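Local coordinates for protein transcriptional regulator, crp family (Thermotoga maritima, PDB 1O5L) that probably binds DNA and regulates transcription as a member of the CRP family, which joins a cyclic nucleotide-binding-type sensor domain to a helix-turn-helix domain, at the interface of chains A and B. Coordinates in Å, arbitrary orientation; residue numbers count along the deposited sequence, not the author numbering. Chains: chain A/B, transcriptional regulator, crp family.

Contact 1 and contact 2 are two stretches of one two-fold symmetric interface, with the centres of their C-alpha atoms about 22 Å apart. They share helix 114-139: contact 2 takes residues from its first turns, together with the end of the preceding helix 103-112, and contact 1 lies farther along, at residues 127-132. The long helices of the two chains therefore meet at points well separated along their length, which should fix their crossing more firmly than one patch could. Such helix pairing is how CRP-family proteins dimerise, so this is likely to be the biological dimer.

Contact 1: the interface of chains A and B. Residues chain A 127-128, 131-132; chain B 127-128, 131-132.
A:Phe128 and B:Phe128 meet across the two-fold axis of the dimer, each ring presenting its CD1 edge to the other, with the two CD1 atoms 3.7 Å apart. The side chains slide past one another in opposite directions, and each CD1 lies in the plane of the partner's ring; the rings are turned steeply against one another and meet at their CD1 edges, so this is edge packing and not a face-to-face stack. Sliding past in this way carries each ring on to the neighbouring helix. There CE1 of A:Phe128 touches the methyl CG1 of B:Val131 at 3.4 Å, while its twin CE1 on B:Phe128 meets CG1 of A:Val131. The same CE1 of A:Phe128 also comes within 3.7 Å of the backbone carbonyl O of B:His127, an approach of ring edge to peptide oxygen. With chi1 at -176°, CG points away from the backbone N, which directs the ring toward the partner helix. Phenylalanine suits the place because its flat ring is long enough to reach both the opposite phenylalanine and the opposite valine.

Valine suits the next turn because its branched, short side chain fills the angle beside a ring without pushing the helices apart. At chi1 62°, CG1 sits between the backbone N and the carbonyl carbon and serves the phenylalanine, whereas CG2 of A:Val131 faces CA of B:Ser132 at 4.1 Å. The two valines also reach toward each other tip to tip, CG1 of A:Val131 lying 3.9 Å from CG1 of B:Val131. B:Ser132 is small enough to let a valine methyl approach its CA. Replacing A:Phe128 with an alanine would probably open a gap beside CG1 of B:Val131 and leave the CD1 edge of B:Phe128 without its partner, so that the ring is less firmly held.

The patch, an apolar knot of coiled-coil-like packing in helix 114-139, is likely to help hold the two subunits together, as the corresponding helix does in CRP-family dimers.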
loop_
_atom_site.group_PDB
_atom_site.type_symbol
_atom_site.label_atom_id
_atom_site.label_comp_id
_atom_site.label_asym_id
_atom_site.label_seq_id
_atom_site.Cartn_x
_atom_site.Cartn_y
_atom_site.Cartn_z
ATOM N N HIS A 127 1.344 -2.796 -6.073
ATOM C CA HIS A 127 1.651 -1.453 -6.561
ATOM C C HIS A 127 2.757 -0.818 -5.747
ATOM O O HIS A 127 3.586 -0.088 -6.275
ATOM C CB HIS A 127 0.401 -0.554 -6.579
ATOM C CG HIS A 127 -0.468 -0.760 -7.779
ATOM N ND1 HIS A 127 -1.639 -1.486 -7.734
ATOM C CD2 HIS A 127 -0.315 -0.375 -9.068
ATOM C CE1 HIS A 127 -2.174 -1.531 -8.942
ATOM N NE2 HIS A 127 -1.391 -0.865 -9.767
ATOM N N PHE A 128 2.732 -1.062 -4.442
ATOM C CA PHE A 128 3.782 -0.583 -3.563
ATOM C C PHE A 128 5.154 -1.183 -3.911
ATOM O O PHE A 128 6.140 -0.480 -3.962
ATOM C CB PHE A 128 3.453 -0.905 -2.121
ATOM C CG PHE A 128 4.443 -0.353 -1.137
ATOM C CD1 PHE A 128 4.730 0.991 -1.095
ATOM C CD2 PHE A 128 5.110 -1.174 -0.273
ATOM C CE1 PHE A 128 5.634 1.493 -0.180
ATOM C CE2 PHE A 128 6.025 -0.653 0.640
ATOM C CZ PHE A 128 6.269 0.667 0.684
ATOM N N VAL A 131 6.735 0.333 -7.147
ATOM C CA VAL A 131 7.257 1.688 -6.994
ATOM C C VAL A 131 8.534 1.680 -6.096
ATOM O O VAL A 131 9.512 2.381 -6.361
ATOM C CB VAL A 131 6.138 2.649 -6.518
ATOM C CG1 VAL A 131 5.593 2.262 -5.178
ATOM C CG2 VAL A 131 6.646 4.045 -6.378
ATOM N N SER A 132 8.534 0.830 -5.077
ATOM C CA SER A 132 9.660 0.708 -4.163
ATOM C C SER A 132 10.941 0.196 -4.842
ATOM O O SER A 132 12.027 0.742 -4.616
ATOM C CB SER A 132 9.271 -0.168 -2.968
ATOM O OG SER A 132 10.383 -0.399 -2.094
ATOM N N HIS B 127 2.787 5.067 3.614
ATOM C CA HIS B 127 4.093 4.610 3.143
ATOM C C HIS B 127 4.159 4.619 1.631
ATOM O O HIS B 127 5.194 4.915 1.050
ATOM C CB HIS B 127 4.443 3.217 3.697
ATOM C CG HIS B 127 4.988 3.244 5.089
ATOM N ND1 HIS B 127 4.232 2.911 6.191
ATOM C CD2 HIS B 127 6.201 3.611 5.565
ATOM C CE1 HIS B 127 4.958 3.061 7.285
ATOM N NE2 HIS B 127 6.156 3.484 6.932
ATOM N N PHE B 128 3.054 4.242 0.999
ATOM C CA PHE B 128 2.958 4.288 -0.448
ATOM C C PHE B 128 3.095 5.717 -0.998
ATOM O O PHE B 128 3.802 5.945 -1.955
ATOM C CB PHE B 128 1.639 3.704 -0.909
ATOM C CG PHE B 128 1.505 3.622 -2.402
ATOM C CD1 PHE B 128 2.426 2.943 -3.164
ATOM C CD2 PHE B 128 0.478 4.246 -3.052
ATOM C CE1 PHE B 128 2.290 2.863 -4.535
ATOM C CE2 PHE B 128 0.357 4.161 -4.437
ATOM C CZ PHE B 128 1.252 3.467 -5.160
ATOM N N VAL B 131 6.755 7.082 -0.880
ATOM C CA VAL B 131 7.652 6.507 -1.878
ATOM C C VAL B 131 7.267 7.005 -3.307
ATOM O O VAL B 131 8.125 7.314 -4.134
ATOM C CB VAL B 131 7.716 4.966 -1.726
ATOM C CG1 VAL B 131 6.383 4.321 -1.949
ATOM C CG2 VAL B 131 8.647 4.362 -2.723
ATOM N N SER B 132 5.970 7.143 -3.554
ATOM C CA SER B 132 5.466 7.606 -4.839
ATOM C C SER B 132 5.880 9.050 -5.168
ATOM O O SER B 132 6.306 9.335 -6.293
ATOM C CB SER B 132 3.945 7.433 -4.896
ATOM O OG SER B 132 3.395 7.973 -6.105
#

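Contact 2: the interface of chains A and B. Residues chain A 110-111, 114, 117; chain B 107, 110-111, 117.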
loop_
_atom_site.group_PDB
_atom_site.type_symbol
_atom_site.label_atom_id
_atom_site.label_comp_id
_atom_site.label_asym_id
_atom_site.label_seq_id
_atom_site.Cartn_x
_atom_site.Cartn_y
_atom_site.Cartn_z
ATOM N N LEU A 110 -15.199 -5.039 2.708
ATOM C CA LEU A 110 -13.914 -5.605 3.088
ATOM C C LEU A 110 -14.024 -6.435 4.357
ATOM O O LEU A 110 -13.375 -7.491 4.474
ATOM C CB LEU A 110 -12.884 -4.484 3.340
ATOM C CG LEU A 110 -12.385 -3.698 2.123
ATOM C CD1 LEU A 110 -11.345 -2.655 2.498
ATOM C CD2 LEU A 110 -11.797 -4.654 1.090
ATOM N N MET A 111 -14.812 -5.948 5.324
ATOM C CA MET A 111 -14.929 -6.630 6.622
ATOM C C MET A 111 -15.739 -7.920 6.518
ATOM O O MET A 111 -15.585 -8.822 7.354
ATOM C CB MET A 111 -15.526 -5.696 7.691
ATOM C CG MET A 111 -14.549 -4.567 8.096
ATOM S SD MET A 111 -15.047 -3.481 9.446
ATOM C CE MET A 111 -16.320 -3.011 8.960
ATOM N N ARG A 114 -13.595 -12.106 2.777
ATOM C CA ARG A 114 -12.163 -12.327 2.941
ATOM C C ARG A 114 -11.438 -12.278 1.598
ATOM O O ARG A 114 -10.346 -11.726 1.471
ATOM C CB ARG A 114 -11.928 -13.710 3.601
ATOM C CG ARG A 114 -10.505 -13.956 4.082
ATOM C CD ARG A 114 -10.303 -15.376 4.556
ATOM N NE ARG A 114 -9.091 -15.593 5.351
ATOM C CZ ARG A 114 -8.982 -15.342 6.662
ATOM N NH1 ARG A 114 -10.009 -14.808 7.328
ATOM N NH2 ARG A 114 -7.846 -15.617 7.310
ATOM N N LEU A 117 -11.023 -8.675 0.666
ATOM C CA LEU A 117 -9.997 -8.071 1.513
ATOM C C LEU A 117 -8.597 -8.465 1.008
ATOM O O LEU A 117 -7.714 -7.614 0.836
ATOM C CB LEU A 117 -10.183 -8.519 2.984
ATOM C CG LEU A 117 -9.138 -7.969 3.975
ATOM C CD1 LEU A 117 -9.031 -6.442 3.923
ATOM C CD2 LEU A 117 -9.479 -8.408 5.394
ATOM N N LEU B 107 -5.445 -11.308 9.477
ATOM C CA LEU B 107 -6.622 -11.068 8.616
ATOM C C LEU B 107 -7.957 -11.145 9.364
ATOM O O LEU B 107 -8.845 -10.339 9.102
ATOM C CB LEU B 107 -6.699 -12.076 7.460
ATOM C CG LEU B 107 -5.889 -11.831 6.205
ATOM C CD1 LEU B 107 -5.981 -13.087 5.354
ATOM C CD2 LEU B 107 -6.354 -10.607 5.405
ATOM N N LEU B 110 -8.445 -7.958 11.362
ATOM C CA LEU B 110 -8.827 -6.896 10.444
ATOM C C LEU B 110 -10.312 -6.943 10.125
ATOM O O LEU B 110 -10.963 -5.888 10.009
ATOM C CB LEU B 110 -8.050 -7.023 9.118
ATOM C CG LEU B 110 -6.550 -6.711 9.145
ATOM C CD1 LEU B 110 -5.912 -6.830 7.771
ATOM C CD2 LEU B 110 -6.321 -5.305 9.691
ATOM N N MET B 111 -10.848 -8.157 9.946
ATOM C CA MET B 111 -12.257 -8.314 9.555
ATOM C C MET B 111 -13.207 -7.992 10.707
ATOM O O MET B 111 -14.375 -7.647 10.474
ATOM C CB MET B 111 -12.530 -9.726 9.004
ATOM C CG MET B 111 -11.868 -9.954 7.624
ATOM S SD MET B 111 -12.221 -11.508 6.780
ATOM C CE MET B 111 -11.823 -12.459 7.787
ATOM N N LEU B 117 -8.524 -2.070 10.966
ATOM C CA LEU B 117 -8.520 -2.107 9.506
ATOM C C LEU B 117 -8.127 -0.728 8.944
ATOM O O LEU B 117 -7.256 -0.615 8.072
ATOM C CB LEU B 117 -9.912 -2.527 8.974
ATOM C CG LEU B 117 -10.042 -2.575 7.439
ATOM C CD1 LEU B 117 -8.969 -3.453 6.788
ATOM C CD2 LEU B 117 -11.424 -3.082 7.045
#
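A:Leu117 and B:Leu117 flank the two-fold axis at the apolar centre, their side chains sliding past each other in opposite directions with CD1 of one 4.1 Å from CD1 of the other. The second methyl of each turns to the opposing helix 103-112: CD2 of A:Leu117 packs on CG of B:Met111 at 3.6 Å, and CD2 of B:Leu117 does the same to CG of A:Met111. Leucine suits the centre because two methyls spring from one branch point, one for the symmetry mate and one for the partner's methionine. Since chi1 of A:Leu117 is 179°, that branch point is directed away from the backbone N and both methyls are delivered across the interface. CD2 of A:Leu117 also touches CD2 of B:Leu107 at 3.8 Å, so this one methyl sits between two residues of the partner helix, while CD1 serves the leucine pair.

The methionines form the next layer. The backbone carbonyls of A:Met111 and B:Met111 approach each other, with 3.5 Å between their O atoms, and CB of each methionine lies 3.6 Å from the O of the other. A long, unbranched chain suits this position because it can follow the neighbouring helix: that of B:Met111 runs extended through CG and then bends at chi3, -55°. Its sulfur SD rests 3.9 Å from CB of A:Arg114, the two side chains crossing at about a right angle.

At the rim, A:Arg114 stretches from CG to NE and lays a face of its guanidinium group over CD1 and CB of B:Leu107. NH2 of A:Arg114 lies 3.7 Å from CD1 of B:Leu107, the arginine and leucine side chains also crossing roughly perpendicularly. Arginine fits such a border, its methylenes covering SD of B:Met111 and its planar end lying over B:Leu107.

In the fold, the end of helix 103-112 in each chain packs against the start of helix 114-139 in the other, the two Met111 carbonyls lying near the axis.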